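Agglutinin (Rhizoctonia solani, PDB 4G9M) acts as a carbohydrate-binding lectin of the ricin-type beta-trefoil family, forms a domain-swapped dimer and probably agglutinates cells. Local coordinates at residues Val20-Arg25 / Ala33-Lys38; Val79-Ser84 / Thr122-Tyr127; Phe99-Ala104 / Trp137-Glu142. All blocks are in the same frame, centred on the assembly; numbering follows the deposited sequence.

In this beta-trefoil, contact 1 is a continuous antiparallel hairpin, while contacts 2 and 3 are single bridges between steeply angled strands. Contacts 1 and 2 have centres about 10 Å apart and share a sheet: Gly36 N lies 2.8 Å from Thr122 O and Ile34 N lies 3.1 Å from Val81 O, both probable hydrogen bonds. Contact 3 sits about 15 Å, centre to centre, from each of the others, yet Trp137 reaches both, its CH2 atom lying 3.8 Å from Leu21 CD1 and 4.2 Å from Val124 CG2. By family resemblance, Asp22 of contact 1 probably marks a carbohydrate site; contact 3 adjoins the second subunit.

Contact 1: Val20-Arg25 / Ala33-Lys38; sequences VLDLWR and AIQGYK
Gln35 brings OE1 to the edge of the Trp24 indole, close to the ring plane and 3.5 Å from Trp24 CE3, with the amide turned 64° from the ring. One face of that indole receives CG of the adjoining Arg25, displaced toward the rim, and Trp24 NE1 lies over the centre of the Arg25 guanidinium. Asp22 OD2 comes obliquely to the Tyr37 ring, 3.6 Å from Tyr37 CG, while the two side chains run alongside each other in the same direction. The other carboxylate oxygen takes the amide: Gln35 NE2 donates to Asp22 OD1 at 3.0 Å, a fairly straight bond (163°) that comes from above the carboxylate plane. A chi1 of 70° sets Gln35 CG between the backbone N and the carbonyl carbon, and the extended chain beyond carries the amide alongside Asp22. Gln45 NE2 bonds to Asp22 OD2, fixing the carboxylate from its second oxygen. With Tyr37 nearby and Gln45 heading the Gln-x-Trp motif that ends in Trp47, Asp22 resembles the aspartate of ricin-type sugar sites and probably marks one here.

The opposite face of this antiparallel hairpin is apolar. Leu21 CD1 presses on Ile34 CG2 at 3.5 Å, tighter than usual, and Leu23 CD1 meets Ile34 CG1 at 3.6 Å. Hydrogen-bonded pairs Val20-Tyr37 and Asp22-Gln35 hold the backbones together, and Trp24 N adds a bond to Ala33 O at 2.9 Å. On the apolar face Trp47 of strand 47-51 packs on Leu23 and Ile34, Leu12 of strand 8-14 touches Leu21, and the Ile34 backbone joins strands 81-84 and 122-128.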
loop_
_atom_site.group_PDB
_atom_site.type_symbol
_atom_site.label_atom_id
_atom_site.label_comp_id
_atom_site.label_asym_id
_atom_site.label_seq_id
_atom_site.Cartn_x
_atom_site.Cartn_y
_atom_site.Cartn_z
ATOM N N VAL B 20 -19.306 -5.998 -2.683
ATOM C CA VAL B 20 -18.032 -6.306 -3.334
ATOM C C VAL B 20 -17.915 -5.735 -4.750
ATOM O O VAL B 20 -18.920 -5.453 -5.409
ATOM C CB VAL B 20 -17.749 -7.833 -3.353
ATOM C CG1 VAL B 20 -17.845 -8.400 -1.937
ATOM C CG2 VAL B 20 -18.704 -8.557 -4.305
ATOM N N LEU B 21 -16.676 -5.591 -5.210
ATOM C CA LEU B 21 -16.391 -5.104 -6.563
ATOM C C LEU B 21 -16.865 -6.137 -7.599
ATOM O O LEU B 21 -16.510 -7.328 -7.532
ATOM C CB LEU B 21 -14.889 -4.838 -6.704
ATOM C CG LEU B 21 -14.477 -3.941 -7.867
ATOM C CD1 LEU B 21 -14.929 -2.496 -7.633
ATOM C CD2 LEU B 21 -12.950 -4.043 -8.023
ATOM N N ASP B 22 -17.678 -5.663 -8.539
ATOM C CA ASP B 22 -18.479 -6.520 -9.414
ATOM C C ASP B 22 -18.442 -5.971 -10.835
ATOM O O ASP B 22 -18.724 -4.804 -11.055
ATOM C CB ASP B 22 -19.922 -6.535 -8.877
ATOM C CG ASP B 22 -20.876 -7.406 -9.695
ATOM O OD1 ASP B 22 -21.195 -7.043 -10.847
ATOM O OD2 ASP B 22 -21.363 -8.428 -9.162
ATOM N N LEU B 23 -18.075 -6.805 -11.801
ATOM C CA LEU B 23 -18.146 -6.414 -13.197
ATOM C C LEU B 23 -19.507 -6.798 -13.761
ATOM O O LEU B 23 -19.891 -7.959 -13.714
ATOM C CB LEU B 23 -17.019 -7.079 -14.002
ATOM C CG LEU B 23 -16.982 -6.757 -15.497
ATOM C CD1 LEU B 23 -16.717 -5.280 -15.747
ATOM C CD2 LEU B 23 -15.917 -7.591 -16.174
ATOM N N TRP B 24 -20.227 -5.803 -14.281
ATOM C CA TRP B 24 -21.596 -5.949 -14.790
ATOM C C TRP B 24 -21.741 -7.114 -15.773
ATOM O O TRP B 24 -21.122 -7.121 -16.838
ATOM C CB TRP B 24 -22.006 -4.618 -15.433
ATOM C CG TRP B 24 -23.275 -4.585 -16.228
ATOM C CD1 TRP B 24 -23.421 -4.894 -17.549
ATOM C CD2 TRP B 24 -24.561 -4.143 -15.775
ATOM N NE1 TRP B 24 -24.724 -4.703 -17.938
ATOM C CE2 TRP B 24 -25.444 -4.243 -16.869
ATOM C CE3 TRP B 24 -25.053 -3.689 -14.550
ATOM C CZ2 TRP B 24 -26.793 -3.908 -16.772
ATOM C CZ3 TRP B 24 -26.392 -3.354 -14.457
ATOM C CH2 TRP B 24 -27.246 -3.466 -15.562
ATOM N N ARG B 25 -22.532 -8.112 -15.374
ATOM C CA ARG B 25 -22.785 -9.325 -16.162
ATOM C C ARG B 25 -21.525 -10.131 -16.523
ATOM O O ARG B 25 -21.589 -11.075 -17.313
ATOM C CB ARG B 25 -23.614 -9.005 -17.417
ATOM C CG ARG B 25 -25.035 -8.523 -17.125
ATOM C CD ARG B 25 -25.951 -8.707 -18.330
ATOM N NE ARG B 25 -25.610 -7.837 -19.454
ATOM C CZ ARG B 25 -26.300 -6.751 -19.795
ATOM N NH1 ARG B 25 -27.372 -6.401 -19.096
ATOM N NH2 ARG B 25 -25.920 -6.014 -20.835
ATOM N N ALA B 33 -19.664 -1.537 -17.011
ATOM C CA ALA B 33 -19.701 -0.959 -15.672
ATOM C C ALA B 33 -19.100 -1.862 -14.605
ATOM O O ALA B 33 -19.407 -3.044 -14.553
ATOM C CB ALA B 33 -21.139 -0.637 -15.294
ATOM N N ILE B 34 -18.255 -1.289 -13.756
ATOM C CA ILE B 34 -17.847 -1.942 -12.517
ATOM C C ILE B 34 -18.612 -1.252 -11.372
ATOM O O ILE B 34 -18.824 -0.043 -11.397
ATOM C CB ILE B 34 -16.307 -1.890 -12.339
ATOM C CG1 ILE B 34 -15.644 -2.730 -13.437
ATOM C CG2 ILE B 34 -15.904 -2.418 -10.978
ATOM C CD1 ILE B 34 -14.121 -2.733 -13.402
ATOM N N GLN B 35 -19.055 -2.033 -10.391
ATOM C CA GLN B 35 -20.075 -1.554 -9.460
ATOM C C GLN B 35 -19.974 -2.308 -8.145
ATOM O O GLN B 35 -19.205 -3.263 -8.024
ATOM C CB GLN B 35 -21.465 -1.789 -10.072
ATOM C CG GLN B 35 -21.844 -3.261 -10.139
ATOM C CD GLN B 35 -22.975 -3.535 -11.098
ATOM O OE1 GLN B 35 -23.673 -2.614 -11.539
ATOM N NE2 GLN B 35 -23.166 -4.806 -11.434
ATOM N N GLY B 36 -20.759 -1.888 -7.155
ATOM C CA GLY B 36 -20.853 -2.645 -5.918
ATOM C C GLY B 36 -22.015 -3.615 -5.992
ATOM O O GLY B 36 -23.051 -3.291 -6.572
ATOM N N TYR B 37 -21.849 -4.813 -5.435
ATOM C CA TYR B 37 -22.915 -5.811 -5.477
ATOM C C TYR B 37 -22.769 -6.797 -4.309
ATOM O O TYR B 37 -21.661 -7.043 -3.836
ATOM C CB TYR B 37 -22.871 -6.551 -6.822
ATOM C CG TYR B 37 -24.193 -7.168 -7.283
ATOM C CD1 TYR B 37 -24.653 -8.356 -6.740
ATOM C CD2 TYR B 37 -24.961 -6.559 -8.269
ATOM C CE1 TYR B 37 -25.845 -8.928 -7.158
ATOM C CE2 TYR B 37 -26.165 -7.122 -8.694
ATOM C CZ TYR B 37 -26.596 -8.308 -8.131
ATOM O OH TYR B 37 -27.780 -8.898 -8.536
ATOM N N LYS B 38 -23.880 -7.339 -3.821
ATOM C CA LYS B 38 -23.816 -8.337 -2.756
ATOM C C LYS B 38 -22.982 -9.527 -3.210
ATOM O O LYS B 38 -23.119 -9.990 -4.343
ATOM C CB LYS B 38 -25.217 -8.801 -2.360
ATOM C CG LYS B 38 -25.239 -9.842 -1.255
ATOM C CD LYS B 38 -26.668 -10.225 -0.897
ATOM C CE LYS B 38 -26.704 -11.409 0.068
ATOM N NZ LYS B 38 -28.062 -11.620 0.659
#

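Contact 2: Val79-Ser84 / Thr122-Tyr127; sequences VNVVGS and TPVIYY
Val79 O is gripped twice by the strand 122-127: Tyr126 N donates to it at 2.9 Å in a nearly straight bond (164°), and CA of Ile125 adds a weaker C-H...O approach at 3.3 Å. In this beta-trefoil the two segments meet at a single bridge, Asn80 with Ile125, and then diverge. The axes of the strands 81-84 and 122-127 stand at 94° and come no nearer than 6.5 Å. On the far side of the bridge Val81 N donates to Val124 O at 3.1 Å, so two backbone bonds, one in each direction, define the whole polar crossing.

The side-chain contact is carried by Val81. Its CG2 methyl, anti to its own carbonyl carbon, lies over one face of the Tyr126 ring, 3.7 Å from the centroid and 20° off the ring normal. This is a CH-pi contact in which the two side chains cross at about a right angle. The methyl is shifted toward the CE2 part of the rim, and it also meets Val124 CG1 at 3.8 Å, so one methyl touches both Tyr126 and Val124.

Outside the segments, Val69 of strand 68-71 touches both Val81 and Tyr126, and Leu111 of strand 109-113 packs on the tyrosine. The phenol oxygen is tied to Gly70 O, which holds the far end of the ring in place. Beside the bridge, Asn80 O lies near the plane of the Tyr126 ring, at its edge, 3.9 Å from CE2.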
loop_
_atom_site.group_PDB
_atom_site.type_symbol
_atom_site.label_atom_id
_atom_site.label_comp_id
_atom_site.label_asym_id
_atom_site.label_seq_id
_atom_site.Cartn_x
_atom_site.Cartn_y
_atom_site.Cartn_z
ATOM N N VAL B 79 -15.759 9.927 -12.765
ATOM C CA VAL B 79 -15.627 9.125 -13.970
ATOM C C VAL B 79 -15.813 7.649 -13.616
ATOM O O VAL B 79 -15.284 7.180 -12.613
ATOM C CB VAL B 79 -14.256 9.371 -14.673
ATOM C CG1 VAL B 79 -14.004 8.358 -15.779
ATOM C CG2 VAL B 79 -14.204 10.796 -15.252
ATOM N N ASN B 80 -16.587 6.926 -14.420
ATOM C CA ASN B 80 -16.844 5.514 -14.168
ATOM C C ASN B 80 -15.610 4.615 -14.226
ATOM O O ASN B 80 -14.797 4.695 -15.150
ATOM C CB ASN B 80 -17.894 4.970 -15.147
ATOM C CG ASN B 80 -19.296 5.453 -14.836
ATOM O OD1 ASN B 80 -20.089 4.736 -14.226
ATOM N ND2 ASN B 80 -19.612 6.671 -15.259
ATOM N N VAL B 81 -15.495 3.738 -13.236
ATOM C CA VAL B 81 -14.577 2.612 -13.317
ATOM C C VAL B 81 -15.273 1.523 -14.133
ATOM O O VAL B 81 -16.424 1.189 -13.873
ATOM C CB VAL B 81 -14.224 2.091 -11.919
ATOM C CG1 VAL B 81 -13.298 0.899 -12.009
ATOM C CG2 VAL B 81 -13.581 3.216 -11.106
ATOM N N VAL B 82 -14.582 0.993 -15.136
ATOM C CA VAL B 82 -15.199 0.063 -16.078
ATOM C C VAL B 82 -14.228 -1.036 -16.478
ATOM O O VAL B 82 -13.008 -0.902 -16.296
ATOM C CB VAL B 82 -15.651 0.777 -17.372
ATOM C CG1 VAL B 82 -16.724 1.841 -17.075
ATOM C CG2 VAL B 82 -14.449 1.376 -18.125
ATOM N N GLY B 83 -14.769 -2.128 -17.016
ATOM C CA GLY B 83 -13.941 -3.187 -17.573
ATOM C C GLY B 83 -13.374 -2.751 -18.911
ATOM O O GLY B 83 -14.095 -2.215 -19.752
ATOM N N SER B 84 -12.081 -2.988 -19.123
ATOM C CA SER B 84 -11.406 -2.446 -20.306
ATOM C C SER B 84 -10.295 -3.377 -20.761
ATOM O O SER B 84 -9.720 -4.104 -19.952
ATOM C CB SER B 84 -10.804 -1.076 -19.984
ATOM O OG SER B 84 -10.205 -0.477 -21.129
ATOM N N THR B 122 -24.657 -0.020 -7.393
ATOM C CA THR B 122 -24.086 1.280 -7.067
ATOM C C THR B 122 -22.773 1.440 -7.821
ATOM O O THR B 122 -21.901 0.586 -7.740
ATOM C CB THR B 122 -23.806 1.428 -5.566
ATOM O OG1 THR B 122 -25.039 1.386 -4.840
ATOM C CG2 THR B 122 -23.102 2.756 -5.283
ATOM N N PRO B 123 -22.623 2.546 -8.561
ATOM C CA PRO B 123 -21.424 2.725 -9.380
ATOM C C PRO B 123 -20.148 2.820 -8.557
ATOM O O PRO B 123 -20.177 3.323 -7.432
ATOM C CB PRO B 123 -21.688 4.058 -10.099
ATOM C CG PRO B 123 -23.180 4.202 -10.075
ATOM C CD PRO B 123 -23.604 3.626 -8.768
ATOM N N VAL B 124 -19.061 2.296 -9.112
ATOM C CA VAL B 124 -17.725 2.543 -8.593
ATOM C C VAL B 124 -17.126 3.587 -9.514
ATOM O O VAL B 124 -17.239 3.477 -10.738
ATOM C CB VAL B 124 -16.897 1.263 -8.585
ATOM C CG1 VAL B 124 -15.455 1.569 -8.219
ATOM C CG2 VAL B 124 -17.507 0.288 -7.613
ATOM N N ILE B 125 -16.518 4.612 -8.926
ATOM C CA ILE B 125 -16.072 5.763 -9.704
ATOM C C ILE B 125 -14.654 6.122 -9.268
ATOM O O ILE B 125 -14.218 5.715 -8.194
ATOM C CB ILE B 125 -16.982 6.990 -9.463
ATOM C CG1 ILE B 125 -17.121 7.286 -7.961
ATOM C CG2 ILE B 125 -18.371 6.775 -10.083
ATOM C CD1 ILE B 125 -17.823 8.625 -7.643
ATOM N N TYR B 126 -13.931 6.865 -10.105
ATOM C CA TYR B 126 -12.684 7.497 -9.646
ATOM C C TYR B 126 -13.079 8.713 -8.848
ATOM O O TYR B 126 -14.001 9.439 -9.240
ATOM C CB TYR B 126 -11.769 7.892 -10.827
ATOM C CG TYR B 126 -11.226 6.659 -11.501
ATOM C CD1 TYR B 126 -10.153 5.973 -10.965
ATOM C CD2 TYR B 126 -11.836 6.138 -12.630
ATOM C CE1 TYR B 126 -9.686 4.792 -11.553
ATOM C CE2 TYR B 126 -11.366 4.952 -13.225
ATOM C CZ TYR B 126 -10.306 4.297 -12.682
ATOM O OH TYR B 126 -9.851 3.115 -13.260
ATOM N N TYR B 127 -12.415 8.952 -7.723
ATOM C CA TYR B 127 -12.795 10.107 -6.899
ATOM C C TYR B 127 -11.630 10.504 -6.021
ATOM O O TYR B 127 -10.835 9.661 -5.619
ATOM C CB TYR B 127 -13.986 9.750 -6.018
ATOM C CG TYR B 127 -14.929 10.868 -5.582
ATOM C CD1 TYR B 127 -15.666 11.618 -6.511
ATOM C CD2 TYR B 127 -15.164 11.101 -4.232
ATOM C CE1 TYR B 127 -16.572 12.593 -6.098
ATOM C CE2 TYR B 127 -16.075 12.075 -3.811
ATOM C CZ TYR B 127 -16.767 12.822 -4.744
ATOM O OH TYR B 127 -17.678 13.759 -4.317
#

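Contact 3: Phe99-Ala104 / Trp137-Glu142; sequences FAIEAA and WKFIDE
Phe99 and Trp137 face each other as an antiparallel hydrogen-bonded pair, the single bridge between the strands 99-103 and 137-141, whose directions differ by 100°. The polar interactions are reciprocal: Phe99 N donates to Trp137 O at 2.8 Å, and Trp137 N donates to Phe99 O at 2.9 Å. Trp137 NE1 has its own partner in Leu111 O.

The aromatic interactions begin with Phe99 and Phe139, whose ring centroids lie 5.4 Å apart with planes at 73°; the nearest approach is between their CD1 atoms, at 3.8 Å. Phe139 also meets Tyr10 edge-to-face.

A CH-pi contact completes the group. Ile101 puts CD1 over one face of the Trp137 five-membered ring, 4.1 Å from its centroid; chi1 of -59° sets CG1, the branch that carries this methyl, anti to the carbonyl carbon. The same methyl reaches Phe139 CZ at 3.9 Å, so one aliphatic tip serves both aromatic residues. Ile92 and Leu90 of strand 90-94 extend this apolar cluster.

At the assembly level, Phe139 and Ile140 pair antiparallel with a strand of the second subunit, and Phe99 packs on Ile3 of that subunit, in keeping with the domain-swapped dimer. Chemically, the hydrogen bonds between the two segments are just the two exchanged by the backbones; the side-chain contacts are apolar and buried, as expected of a contact held by hydrophobic burial.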
loop_
_atom_site.group_PDB
_atom_site.type_symbol
_atom_site.label_atom_id
_atom_site.label_comp_id
_atom_site.label_asym_id
_atom_site.label_seq_id
_atom_site.Cartn_x
_atom_site.Cartn_y
_atom_site.Cartn_z
ATOM N N PHE B 99 -7.456 -1.539 2.239
ATOM C CA PHE B 99 -6.512 -0.852 1.373
ATOM C C PHE B 99 -7.226 0.142 0.461
ATOM O O PHE B 99 -8.333 -0.117 -0.016
ATOM C CB PHE B 99 -5.774 -1.876 0.487
ATOM C CG PHE B 99 -4.878 -2.839 1.249
ATOM C CD1 PHE B 99 -5.387 -4.005 1.802
ATOM C CD2 PHE B 99 -3.528 -2.557 1.411
ATOM C CE1 PHE B 99 -4.562 -4.884 2.500
ATOM C CE2 PHE B 99 -2.701 -3.426 2.116
ATOM C CZ PHE B 99 -3.221 -4.586 2.658
ATOM N N ALA B 100 -6.578 1.272 0.197
ATOM C CA ALA B 100 -7.012 2.158 -0.875
ATOM C C ALA B 100 -6.469 1.633 -2.193
ATOM O O ALA B 100 -5.373 1.063 -2.245
ATOM C CB ALA B 100 -6.515 3.577 -0.635
ATOM N N ILE B 101 -7.247 1.804 -3.258
ATOM C CA ILE B 101 -6.807 1.401 -4.591
ATOM C C ILE B 101 -6.657 2.646 -5.440
ATOM O O ILE B 101 -7.640 3.200 -5.939
ATOM C CB ILE B 101 -7.788 0.414 -5.241
ATOM C CG1 ILE B 101 -7.923 -0.830 -4.355
ATOM C CG2 ILE B 101 -7.303 0.036 -6.634
ATOM C CD1 ILE B 101 -9.070 -1.724 -4.782
ATOM N N GLU B 102 -5.414 3.099 -5.560
ATOM C CA GLU B 102 -5.079 4.402 -6.137
ATOM C C GLU B 102 -4.734 4.267 -7.607
ATOM O O GLU B 102 -4.072 3.315 -7.997
ATOM C CB GLU B 102 -3.814 4.944 -5.454
ATOM C CG GLU B 102 -3.960 6.143 -4.571
ATOM C CD GLU B 102 -2.625 6.589 -3.993
ATOM O OE1 GLU B 102 -1.570 6.247 -4.576
ATOM O OE2 GLU B 102 -2.628 7.274 -2.957
ATOM N N ALA B 103 -5.145 5.227 -8.432
ATOM C CA ALA B 103 -4.649 5.249 -9.808
ATOM C C ALA B 103 -3.175 5.645 -9.809
ATOM O O ALA B 103 -2.822 6.748 -9.364
ATOM C CB ALA B 103 -5.473 6.236 -10.652
ATOM N N ALA B 104 -2.314 4.769 -10.319
ATOM C CA ALA B 104 -0.867 4.949 -10.199
ATOM C C ALA B 104 -0.364 6.215 -10.883
ATOM O O ALA B 104 0.591 6.835 -10.427
ATOM C CB ALA B 104 -0.138 3.740 -10.740
ATOM N N TRP B 137 -10.976 -0.921 0.700
ATOM C CA TRP B 137 -11.419 -2.242 0.273
ATOM C C TRP B 137 -10.689 -3.326 1.046
ATOM O O TRP B 137 -9.472 -3.251 1.241
ATOM C CB TRP B 137 -11.164 -2.416 -1.234
ATOM C CG TRP B 137 -11.862 -1.345 -2.075
ATOM C CD1 TRP B 137 -11.394 -0.084 -2.354
ATOM C CD2 TRP B 137 -13.140 -1.448 -2.713
ATOM N NE1 TRP B 137 -12.313 0.606 -3.124
ATOM C CE2 TRP B 137 -13.386 -0.214 -3.362
ATOM C CE3 TRP B 137 -14.106 -2.461 -2.801
ATOM C CZ2 TRP B 137 -14.549 0.024 -4.087
ATOM C CZ3 TRP B 137 -15.256 -2.225 -3.519
ATOM C CH2 TRP B 137 -15.464 -0.990 -4.168
ATOM N N LYS B 138 -11.442 -4.327 1.499
ATOM C CA LYS B 138 -10.850 -5.506 2.108
ATOM C C LYS B 138 -10.395 -6.449 1.008
ATOM O O LYS B 138 -11.188 -6.833 0.150
ATOM C CB LYS B 138 -11.846 -6.228 3.021
ATOM C CG LYS B 138 -12.499 -5.348 4.086
ATOM C CD LYS B 138 -11.476 -4.816 5.062
ATOM C CE LYS B 138 -10.616 -5.937 5.610
ATOM N NZ LYS B 138 -9.212 -5.495 5.775
ATOM N N PHE B 139 -9.120 -6.821 1.045
ATOM C CA PHE B 139 -8.569 -7.753 0.077
ATOM C C PHE B 139 -8.695 -9.172 0.598
ATOM O O PHE B 139 -7.901 -9.612 1.420
ATOM C CB PHE B 139 -7.112 -7.405 -0.235
ATOM C CG PHE B 139 -6.966 -6.367 -1.316
ATOM C CD1 PHE B 139 -7.466 -5.084 -1.141
ATOM C CD2 PHE B 139 -6.329 -6.679 -2.511
ATOM C CE1 PHE B 139 -7.349 -4.132 -2.135
ATOM C CE2 PHE B 139 -6.193 -5.712 -3.512
ATOM C CZ PHE B 139 -6.701 -4.445 -3.318
ATOM N N ILE B 140 -9.715 -9.874 0.119
ATOM C CA ILE B 140 -9.924 -11.270 0.537
ATOM C C ILE B 140 -9.300 -12.259 -0.441
ATOM O O ILE B 140 -9.843 -12.510 -1.514
ATOM C CB ILE B 140 -11.431 -11.584 0.705
ATOM C CG1 ILE B 140 -12.091 -10.558 1.638
ATOM C CG2 ILE B 140 -11.622 -12.994 1.251
ATOM C CD1 ILE B 140 -13.598 -10.614 1.616
ATOM N N ASP B 141 -8.156 -12.820 -0.052
ATOM C CA ASP B 141 -7.376 -13.750 -0.871
ATOM C C ASP B 141 -8.057 -15.112 -1.010
ATOM O O ASP B 141 -8.417 -15.739 -0.012
ATOM C CB ASP B 141 -5.991 -13.931 -0.215
ATOM C CG ASP B 141 -4.958 -14.596 -1.125
ATOM O OD1 ASP B 141 -5.052 -14.501 -2.369
ATOM O OD2 ASP B 141 -3.995 -15.175 -0.571
ATOM N N GLU B 142 -8.241 -15.555 -2.251
ATOM C CA GLU B 142 -8.689 -16.923 -2.527
ATOM C C GLU B 142 -7.481 -17.848 -2.460
ATOM O O GLU B 142 -6.448 -17.577 -3.064
ATOM C CB GLU B 142 -9.325 -17.017 -3.920
ATOM C CG GLU B 142 -10.166 -15.815 -4.321
ATOM C CD GLU B 142 -11.610 -15.937 -3.924
ATOM O OE1 GLU B 142 -12.071 -17.076 -3.747
ATOM O OE2 GLU B 142 -12.288 -14.895 -3.795
#